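Local coordinates for protein diketoreductase (PDB 4E12) that reduces dicarbonyl compounds with NADH and probably also interconverts (3S)-3-hydroxyacyl-CoA and 3-oxoacyl-CoA, at residues A[111-117]-A[133-138]; A[151-157]-A[178-184]; A[215-219]-A[279-283]; A[237-242]-A[271-275]. All coordinates share one frame; numbering follows the deposited sequence.

Overall arrangement
The four contacts sample both halves of a two-domain dehydrogenase. Interactions 1 and 2 lie in the NAD-binding domain and reach one sheet, their centres about 21 Å apart: interaction 1 sits where strands 116-119 and 139-144 begin, interaction 2 joins strand 153-158 to strand 180-183 at one end of the sheet. Interaction 2 is nearest the chemistry, since the side chain of Glu155 is about 3 Å from that of His143, predicted to matter for catalysis. Interactions 3 and 4 belong to the helical C-terminal domain, with centres about 11 Å apart; they meet at Asp237, which accepts bonds from Phe280 and Tyr283. Interactions 2 and 3 both touch the second subunit.

Interaction 1 of 4, residues A[111-117]-A[133-138]; sequences APAKTIF and TGRGDK
An arginine gripped by backbone carbonyls ties segment 111-117, a turn running into a strand, to the loop 133-138, where the neighbouring strands 116-119 and 139-144 of the Rossmann-type domain begin. The guanidinium of Arg135 reaches into the type I turn from Pro112 to Thr115. Arg135 NH1 donates to Pro112 O at 2.7 Å and to Thr115 O at 2.9 Å, the latter in the carbonyl plane on a lone pair. Arg135 NH2 donates to Ala111 O at 3.0 Å, from above that carbonyl's plane. Pro112 O also takes the turn's own bond from Thr115 N, which arrives from the opposite face to NH1.

Arg135 CD lies over the face of the Phe117 ring, 3.8 Å from its centroid, as a CH-pi contact, and the bend of Arg135 beyond it (chi3 72°) turns the guanidinium toward the carbonyls. Ring and guanidinium planes are only 10° apart. Thr133 CB sits at the ring's edge. Phe117 N donates to Lys138 O at 2.8 Å, just ahead of strand 139-144, and Phe117 also bonds to Leu140.

The guanidinium is thus held nearly parallel to the ring, its rotation limited by three carbonyls, whose negative dipole ends probably stabilise its charge.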
# COMPACT_ATOMS: atom_id res chain seq x y z
N ALA A 111 38.32 -13.50 -10.50
CA ALA A 111 37.35 -14.12 -11.38
C ALA A 111 37.73 -14.03 -12.85
O ALA A 111 38.29 -13.02 -13.30
CB ALA A 111 35.97 -13.52 -11.16
N PRO A 112 37.45 -15.09 -13.62
CA PRO A 112 37.77 -15.02 -15.04
C PRO A 112 37.01 -13.86 -15.69
O PRO A 112 35.97 -13.42 -15.18
CB PRO A 112 37.34 -16.38 -15.57
CG PRO A 112 36.29 -16.85 -14.61
CD PRO A 112 36.71 -16.32 -13.28
N ALA A 113 37.52 -13.35 -16.81
CA ALA A 113 36.95 -12.16 -17.43
C ALA A 113 35.46 -12.31 -17.75
O ALA A 113 34.74 -11.31 -17.84
CB ALA A 113 37.73 -11.80 -18.69
N LYS A 114 35.01 -13.55 -17.91
CA LYS A 114 33.63 -13.81 -18.33
C LYS A 114 32.61 -13.54 -17.23
O LYS A 114 31.42 -13.35 -17.53
CB LYS A 114 33.48 -15.27 -18.76
CG LYS A 114 33.81 -16.26 -17.66
CD LYS A 114 33.34 -17.66 -18.03
CE LYS A 114 33.64 -18.62 -16.89
NZ LYS A 114 33.18 -20.00 -17.22
N THR A 115 33.07 -13.52 -15.99
CA THR A 115 32.19 -13.53 -14.82
C THR A 115 31.32 -12.29 -14.63
O THR A 115 31.81 -11.16 -14.54
CB THR A 115 32.97 -13.85 -13.51
OG1 THR A 115 33.62 -15.13 -13.66
CG2 THR A 115 32.03 -13.93 -12.32
N ILE A 116 30.01 -12.51 -14.54
CA ILE A 116 29.08 -11.45 -14.18
C ILE A 116 29.01 -11.34 -12.67
O ILE A 116 28.96 -12.36 -11.97
CB ILE A 116 27.68 -11.76 -14.72
CG1 ILE A 116 27.74 -11.85 -16.24
CG2 ILE A 116 26.68 -10.71 -14.22
CD1 ILE A 116 26.46 -12.31 -16.91
N PHE A 117 29.05 -10.11 -12.15
CA PHE A 117 28.92 -9.89 -10.72
C PHE A 117 27.54 -9.31 -10.41
O PHE A 117 27.13 -8.31 -10.99
CB PHE A 117 29.95 -8.87 -10.20
CG PHE A 117 31.39 -9.31 -10.32
CD1 PHE A 117 31.73 -10.64 -10.59
CD2 PHE A 117 32.41 -8.39 -10.16
CE1 PHE A 117 33.06 -11.03 -10.69
CE2 PHE A 117 33.76 -8.77 -10.27
CZ PHE A 117 34.08 -10.09 -10.53
N THR A 133 34.79 -3.28 -8.70
CA THR A 133 34.69 -4.51 -9.47
C THR A 133 35.77 -4.60 -10.53
O THR A 133 36.36 -5.67 -10.72
CB THR A 133 33.33 -4.67 -10.17
OG1 THR A 133 33.19 -3.68 -11.20
CG2 THR A 133 32.20 -4.54 -9.17
N GLY A 134 36.03 -3.50 -11.21
CA GLY A 134 36.96 -3.53 -12.32
C GLY A 134 36.30 -4.02 -13.59
O GLY A 134 36.95 -4.19 -14.62
N ARG A 135 35.00 -4.29 -13.49
CA ARG A 135 34.22 -4.68 -14.65
C ARG A 135 32.81 -4.09 -14.59
O ARG A 135 31.82 -4.81 -14.43
CB ARG A 135 34.20 -6.20 -14.82
CG ARG A 135 33.60 -6.99 -13.66
CD ARG A 135 33.74 -8.50 -13.91
NE ARG A 135 35.13 -8.95 -13.79
CZ ARG A 135 35.55 -10.20 -13.98
NH1 ARG A 135 34.70 -11.15 -14.30
NH2 ARG A 135 36.84 -10.50 -13.83
N GLY A 136 32.72 -2.77 -14.72
CA GLY A 136 31.43 -2.10 -14.66
C GLY A 136 30.40 -2.58 -15.68
O GLY A 136 29.19 -2.47 -15.44
N ASP A 137 30.85 -3.09 -16.82
CA ASP A 137 29.92 -3.57 -17.84
C ASP A 137 29.29 -4.90 -17.43
O ASP A 137 28.31 -5.35 -18.03
CB ASP A 137 30.63 -3.74 -19.19
CG ASP A 137 31.81 -4.68 -19.11
OD1 ASP A 137 32.72 -4.44 -18.29
OD2 ASP A 137 31.82 -5.68 -19.86
N LYS A 138 29.84 -5.52 -16.38
CA LYS A 138 29.39 -6.83 -15.96
C LYS A 138 28.93 -6.84 -14.51
O LYS A 138 28.87 -7.91 -13.89
CB LYS A 138 30.52 -7.86 -16.14
CG LYS A 138 30.90 -8.14 -17.59
CD LYS A 138 32.02 -9.16 -17.65
CE LYS A 138 32.32 -9.60 -19.08
NZ LYS A 138 31.19 -10.36 -19.67

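Interaction 2 of 4, residues A[151-157]-A[178-184]; sequences NNTAEVM and GMVPIEL
Asn152 O takes the shortest polar bond between segments 151-157 and 178-184, accepting from Val180 N at 2.7 Å nearly along its C=O axis. It opens a run of parallel-sheet bonds that crosses back and forth, through Ala154 N to Val180 O and Ile182 N to Ala154 O, as far as Leu184 N to Val156 O. The strands are linked by helix 164-176 in a beta-alpha-beta unit, and Gly178 closes that helix as the C-prime residue of a Schellman motif. Asn152 ND2 donates to Gly178 O at 3.2 Å, a nearly straight bond (174°) in both the amide and the carbonyl plane.

On the sheet face bearing Thr153 and Glu155, Ile182 CG1 packs 3.9 Å from Thr153 CB, while Ile182 CB lies 3.8 Å from Glu155 CG. Ile224 and Thr221 of the second subunit pack on this face. On the other face Ala154 CB meets Met179 CB at 3.7 Å. At the far end of the pair, Met157 SD touches Leu184 CD2 at 3.6 Å.

Glu155 OE1 is bonded to His143 ND1, and OE2 accepts from the amides of Val192 and Leu193; Ile182 packing on CG probably helps position a carboxylate well placed to orient His143, predicted to matter for catalysis.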
# COMPACT_ATOMS: atom_id res chain seq x y z
N ASN A 151 8.22 -15.73 -2.02
CA ASN A 151 8.28 -14.33 -2.45
C ASN A 151 9.34 -14.27 -3.52
O ASN A 151 10.48 -13.87 -3.26
CB ASN A 151 8.67 -13.45 -1.27
CG ASN A 151 7.73 -13.61 -0.10
OD1 ASN A 151 6.52 -13.78 -0.28
ND2 ASN A 151 8.27 -13.60 1.11
N ASN A 152 8.97 -14.69 -4.72
CA ASN A 152 9.94 -14.99 -5.76
C ASN A 152 10.19 -13.86 -6.76
O ASN A 152 10.31 -14.10 -7.96
CB ASN A 152 9.57 -16.27 -6.50
CG ASN A 152 8.22 -16.19 -7.17
OD1 ASN A 152 7.29 -15.55 -6.67
ND2 ASN A 152 8.10 -16.82 -8.32
N THR A 153 10.27 -12.62 -6.29
CA THR A 153 10.72 -11.55 -7.17
C THR A 153 12.24 -11.45 -7.15
O THR A 153 12.88 -11.74 -6.14
CB THR A 153 10.13 -10.19 -6.77
OG1 THR A 153 10.45 -9.92 -5.40
CG2 THR A 153 8.62 -10.19 -6.97
N ALA A 154 12.80 -11.07 -8.30
CA ALA A 154 14.21 -10.76 -8.41
C ALA A 154 14.31 -9.41 -9.10
O ALA A 154 14.06 -9.29 -10.30
CB ALA A 154 14.96 -11.84 -9.20
N GLU A 155 14.62 -8.39 -8.32
CA GLU A 155 14.74 -7.04 -8.84
C GLU A 155 16.11 -6.82 -9.44
O GLU A 155 17.12 -6.88 -8.74
CB GLU A 155 14.50 -6.02 -7.73
CG GLU A 155 13.05 -6.05 -7.26
CD GLU A 155 12.79 -5.21 -6.02
OE1 GLU A 155 13.49 -5.39 -5.01
OE2 GLU A 155 11.88 -4.36 -6.06
N VAL A 156 16.11 -6.56 -10.75
CA VAL A 156 17.34 -6.41 -11.52
C VAL A 156 17.61 -4.93 -11.74
O VAL A 156 16.77 -4.21 -12.27
CB VAL A 156 17.23 -7.09 -12.89
CG1 VAL A 156 18.54 -6.95 -13.66
CG2 VAL A 156 16.86 -8.57 -12.72
N MET A 157 18.79 -4.48 -11.34
CA MET A 157 19.09 -3.06 -11.40
C MET A 157 20.58 -2.84 -11.62
O MET A 157 21.39 -3.16 -10.75
CB MET A 157 18.65 -2.43 -10.07
CG MET A 157 18.70 -0.92 -10.00
SD MET A 157 18.16 -0.33 -8.38
CE MET A 157 19.65 -0.61 -7.44
N GLY A 178 13.41 -19.63 -11.52
CA GLY A 178 12.06 -19.60 -10.99
C GLY A 178 11.63 -18.28 -10.36
O GLY A 178 10.66 -18.25 -9.61
N MET A 179 12.32 -17.19 -10.65
CA MET A 179 11.94 -15.91 -10.07
C MET A 179 11.13 -15.13 -11.09
O MET A 179 11.20 -15.41 -12.29
CB MET A 179 13.19 -15.09 -9.74
CG MET A 179 14.21 -15.81 -8.89
SD MET A 179 13.58 -16.39 -7.31
CE MET A 179 13.14 -14.87 -6.55
N VAL A 180 10.37 -14.14 -10.62
CA VAL A 180 9.74 -13.18 -11.52
C VAL A 180 10.69 -12.00 -11.60
O VAL A 180 10.88 -11.30 -10.61
CB VAL A 180 8.42 -12.68 -10.94
CG1 VAL A 180 7.85 -11.57 -11.83
CG2 VAL A 180 7.43 -13.84 -10.83
N PRO A 181 11.31 -11.77 -12.77
CA PRO A 181 12.24 -10.65 -12.90
C PRO A 181 11.49 -9.33 -12.85
O PRO A 181 10.52 -9.12 -13.58
CB PRO A 181 12.82 -10.83 -14.30
CG PRO A 181 12.63 -12.25 -14.60
CD PRO A 181 11.33 -12.61 -13.98
N ILE A 182 11.94 -8.46 -11.97
CA ILE A 182 11.37 -7.13 -11.88
C ILE A 182 12.42 -6.24 -12.46
O ILE A 182 13.49 -6.05 -11.86
CB ILE A 182 11.09 -6.77 -10.41
CG1 ILE A 182 10.08 -7.75 -9.81
CG2 ILE A 182 10.64 -5.31 -10.27
CD1 ILE A 182 8.79 -7.79 -10.56
N GLU A 183 12.16 -5.71 -13.66
CA GLU A 183 13.21 -5.01 -14.40
C GLU A 183 13.22 -3.50 -14.15
O GLU A 183 12.30 -2.79 -14.58
CB GLU A 183 13.12 -5.35 -15.90
CG GLU A 183 13.30 -6.84 -16.20
CD GLU A 183 13.18 -7.19 -17.68
OE1 GLU A 183 13.81 -6.53 -18.53
OE2 GLU A 183 12.43 -8.14 -18.01
N LEU A 184 14.23 -3.02 -13.43
CA LEU A 184 14.40 -1.59 -13.26
C LEU A 184 15.29 -1.04 -14.36
O LEU A 184 16.19 -1.74 -14.84
CB LEU A 184 14.96 -1.22 -11.90
CG LEU A 184 14.10 -1.45 -10.66
CD1 LEU A 184 13.99 -2.94 -10.33
CD2 LEU A 184 14.75 -0.71 -9.51

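Interaction 3 of 4, residues A[215-219]-A[279-283]; sequences PETID and GFYRY
Polar bonding comes first here: Tyr281 OH donates to Asp219 OD2 at 2.5 Å, a very short bond that joins the chain's C-terminal tail to the first turns of helix 215-226. The two side chains approach from opposite directions, and OD2 lies at the edge of the phenol ring, in its plane. Asp219 OD2 is also 3.2 Å from Tyr281 CE2. Carboxylate and ring are turned only 25° apart. The other oxygen of the carboxylate, OD1, accepts from the backbone N of Phe233, so helix 232-239 has a share in the same group.

Van der Waals contacts flank the bond. Pro215 CG rests 3.9 Å from Phe280 CD1, the proline and phenylalanine side chains crossing at about a right angle. Phe280 reaches further into the helical domain, meeting the Phe233 ring edge-to-face and packing on Leu208. Nearer the surface, Glu216 CG lies 4.2 Å from Tyr281 CE1, and the bend at chi2 (73°) sets where the Glu216 carboxylate points, steeply at 69° to the tyrosine ring.

Such a short phenol-carboxylate bond, with the amide of Phe233 on OD1 and a weak bond from Glu234 N to OD2, would probably favour the ionised form of Asp219 and limit the rotation of both groups.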
# COMPACT_ATOMS: atom_id res chain seq x y z
N PRO A 215 -4.00 0.21 15.80
CA PRO A 215 -3.56 -0.66 14.69
C PRO A 215 -4.65 -1.43 13.97
O PRO A 215 -4.63 -1.55 12.75
CB PRO A 215 -2.58 -1.64 15.36
CG PRO A 215 -2.07 -0.91 16.51
CD PRO A 215 -3.25 -0.10 17.03
N GLU A 216 -5.59 -1.98 14.74
CA GLU A 216 -6.69 -2.73 14.17
C GLU A 216 -7.50 -1.85 13.22
O GLU A 216 -7.91 -2.29 12.15
CB GLU A 216 -7.59 -3.29 15.29
CG GLU A 216 -6.90 -4.30 16.22
CD GLU A 216 -5.89 -3.68 17.20
OE1 GLU A 216 -5.78 -2.43 17.28
OE2 GLU A 216 -5.18 -4.46 17.88
N THR A 217 -7.73 -0.60 13.62
CA THR A 217 -8.52 0.29 12.79
C THR A 217 -7.77 0.65 11.50
O THR A 217 -8.36 0.71 10.42
CB THR A 217 -8.84 1.56 13.58
OG1 THR A 217 -9.61 1.20 14.72
CG2 THR A 217 -9.64 2.52 12.74
N ILE A 218 -6.48 0.89 11.63
CA ILE A 218 -5.67 1.26 10.47
C ILE A 218 -5.64 0.09 9.49
O ILE A 218 -5.84 0.26 8.28
CB ILE A 218 -4.26 1.70 10.94
CG1 ILE A 218 -4.41 2.90 11.89
CG2 ILE A 218 -3.36 1.98 9.77
CD1 ILE A 218 -3.13 3.35 12.56
N ASP A 219 -5.41 -1.12 10.02
CA ASP A 219 -5.36 -2.29 9.16
C ASP A 219 -6.69 -2.59 8.47
O ASP A 219 -6.69 -2.86 7.26
CB ASP A 219 -4.88 -3.53 9.92
CG ASP A 219 -3.38 -3.51 10.19
OD1 ASP A 219 -2.69 -2.56 9.75
OD2 ASP A 219 -2.89 -4.46 10.84
N GLY A 279 3.16 -9.75 17.98
CA GLY A 279 3.66 -8.41 17.76
C GLY A 279 2.55 -7.40 17.98
O GLY A 279 1.98 -7.33 19.07
N PHE A 280 2.21 -6.62 16.96
CA PHE A 280 0.97 -5.85 17.02
C PHE A 280 -0.23 -6.79 17.24
O PHE A 280 -1.21 -6.41 17.89
CB PHE A 280 0.80 -5.02 15.76
CG PHE A 280 1.72 -3.86 15.71
CD1 PHE A 280 1.42 -2.71 16.43
CD2 PHE A 280 2.89 -3.90 14.97
CE1 PHE A 280 2.27 -1.62 16.40
CE2 PHE A 280 3.74 -2.83 14.93
CZ PHE A 280 3.44 -1.68 15.65
N TYR A 281 -0.15 -7.99 16.69
CA TYR A 281 -1.20 -9.00 16.90
C TYR A 281 -0.65 -10.20 17.64
O TYR A 281 0.56 -10.41 17.67
CB TYR A 281 -1.80 -9.48 15.58
CG TYR A 281 -2.50 -8.39 14.81
CD1 TYR A 281 -3.86 -8.12 15.01
CD2 TYR A 281 -1.80 -7.61 13.89
CE1 TYR A 281 -4.51 -7.11 14.30
CE2 TYR A 281 -2.42 -6.60 13.18
CZ TYR A 281 -3.77 -6.35 13.38
OH TYR A 281 -4.36 -5.34 12.65
N ARG A 282 -1.55 -10.98 18.23
CA ARG A 282 -1.17 -12.21 18.92
C ARG A 282 -1.45 -13.37 17.97
O ARG A 282 -2.52 -13.44 17.37
CB ARG A 282 -1.97 -12.36 20.22
CG ARG A 282 -1.48 -13.47 21.13
CD ARG A 282 -2.17 -13.41 22.49
NE ARG A 282 -1.55 -14.33 23.44
CZ ARG A 282 -1.95 -14.49 24.70
NH1 ARG A 282 -2.97 -13.79 25.17
NH2 ARG A 282 -1.32 -15.35 25.49
N TYR A 283 -0.48 -14.26 17.81
CA TYR A 283 -0.60 -15.36 16.85
C TYR A 283 -0.69 -16.71 17.56
O TYR A 283 -0.55 -16.73 18.81
CB TYR A 283 0.58 -15.33 15.86
CG TYR A 283 0.61 -14.04 15.09
CD1 TYR A 283 1.39 -12.96 15.51
CD2 TYR A 283 -0.17 -13.89 13.95
CE1 TYR A 283 1.40 -11.76 14.81
CE2 TYR A 283 -0.17 -12.70 13.23
CZ TYR A 283 0.62 -11.64 13.67
OH TYR A 283 0.61 -10.48 12.95

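Interaction 4 of 4, residues A[237-242]-A[271-275]; sequences DIVGLT and KLGLA
Leu241 leans on the backbone of segment 271-275 with CB, CG and one methyl. Leu241 CB lies 3.5 Å from Leu272 O, and Leu241 CG is 3.4 Å from the same oxygen. The extended second torsion of Leu241 (chi2 -172°) carries the chain onward, so that Leu241 CD1 is 3.4 Å from Lys271 O, a buried oxygen with no polar partner in the model. The other branch, CD2, faces Phe280 of the C-terminal tail. The backbone of the same residue makes the polar bond: Leu241 N donates to Leu272 O at 2.8 Å, with the donor tilted 32° from the carbonyl plane.

This is the junction of two consecutive helices in the C-terminal domain. Helix 232-239 ends at Gly240, whose positive phi breaks the helix, and the same glycine is the N-cap of helix 241-249; the loop after helix 253-267 bonds to both helix ends. From the first helix, Asp237 O accepts from Leu274 N at 3.0 Å in an almost straight bond (173°), the donor standing above the carbonyl plane. Gly273 CA lies 3.8 Å from Asp237 O, a close approach at backbone angles (positive phi) that suit glycine.

Apolar contacts flank these bonds. Ile238 CG1 and Leu274 CD2 meet at 3.8 Å, side by side and pointing the same way. A water takes part too, donating to Ile238 O and accepting weakly from Ala275 N. The carboxylate of Asp237 turns to the tail, accepting from the backbone N of Phe280 and of Tyr281 and from Tyr283 OH.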
# COMPACT_ATOMS: atom_id res chain seq x y z
N ASP A 237 4.39 -7.04 11.56
CA ASP A 237 4.65 -8.30 12.26
C ASP A 237 5.44 -9.29 11.39
O ASP A 237 6.31 -10.01 11.88
CB ASP A 237 3.36 -8.95 12.76
CG ASP A 237 2.76 -8.25 13.97
OD1 ASP A 237 3.45 -7.41 14.59
OD2 ASP A 237 1.60 -8.54 14.31
N ILE A 238 5.12 -9.34 10.10
CA ILE A 238 5.81 -10.23 9.17
C ILE A 238 7.24 -9.80 8.92
O ILE A 238 8.16 -10.63 8.93
CB ILE A 238 5.02 -10.31 7.85
CG1 ILE A 238 3.69 -11.00 8.12
CG2 ILE A 238 5.85 -11.01 6.79
CD1 ILE A 238 2.72 -10.95 7.01
N VAL A 239 7.44 -8.50 8.70
CA VAL A 239 8.78 -7.93 8.57
C VAL A 239 9.61 -8.30 9.79
O VAL A 239 10.78 -8.69 9.68
CB VAL A 239 8.72 -6.39 8.47
CG1 VAL A 239 10.13 -5.79 8.41
CG2 VAL A 239 7.95 -5.98 7.23
N GLY A 240 9.00 -8.18 10.96
CA GLY A 240 9.74 -8.35 12.19
C GLY A 240 9.89 -6.99 12.82
O GLY A 240 10.30 -6.03 12.15
N LEU A 241 9.55 -6.89 14.09
CA LEU A 241 9.57 -5.57 14.71
C LEU A 241 10.97 -5.14 15.09
O LEU A 241 11.27 -3.94 15.12
CB LEU A 241 8.59 -5.52 15.88
CG LEU A 241 7.13 -5.88 15.57
CD1 LEU A 241 6.31 -5.56 16.83
CD2 LEU A 241 6.61 -5.09 14.35
N THR A 242 11.86 -6.09 15.35
CA THR A 242 13.24 -5.71 15.61
C THR A 242 13.79 -5.07 14.34
O THR A 242 14.48 -4.04 14.38
CB THR A 242 14.14 -6.92 16.03
OG1 THR A 242 14.39 -7.75 14.89
CG2 THR A 242 13.43 -7.77 17.07
N LYS A 271 7.79 -8.73 22.32
CA LYS A 271 6.76 -8.88 21.30
C LYS A 271 7.32 -8.43 19.96
O LYS A 271 7.21 -7.26 19.60
CB LYS A 271 5.52 -8.04 21.65
CG LYS A 271 4.84 -8.48 22.94
CD LYS A 271 3.62 -7.61 23.26
CE LYS A 271 2.92 -8.07 24.54
NZ LYS A 271 1.70 -7.25 24.82
N LEU A 272 7.93 -9.36 19.22
CA LEU A 272 8.70 -8.99 18.03
C LEU A 272 7.97 -9.28 16.73
O LEU A 272 8.49 -9.03 15.64
CB LEU A 272 10.05 -9.70 18.05
CG LEU A 272 10.92 -9.44 19.28
CD1 LEU A 272 12.26 -10.14 19.12
CD2 LEU A 272 11.13 -7.95 19.44
N GLY A 273 6.75 -9.80 16.84
CA GLY A 273 5.99 -10.09 15.66
C GLY A 273 5.79 -11.57 15.41
O GLY A 273 5.65 -12.35 16.35
N LEU A 274 5.79 -11.93 14.14
CA LEU A 274 5.51 -13.29 13.69
C LEU A 274 6.48 -14.28 14.35
O LEU A 274 6.07 -15.34 14.83
CB LEU A 274 5.64 -13.32 12.17
CG LEU A 274 4.80 -14.31 11.38
CD1 LEU A 274 3.33 -14.12 11.77
CD2 LEU A 274 5.00 -14.05 9.90
N ALA A 275 7.75 -13.91 14.40
CA ALA A 275 8.80 -14.76 14.97
C ALA A 275 8.52 -15.23 16.39
O ALA A 275 8.73 -16.40 16.71
CB ALA A 275 10.15 -14.05 14.92
O HOH W 1 8.72 -12.08 11.65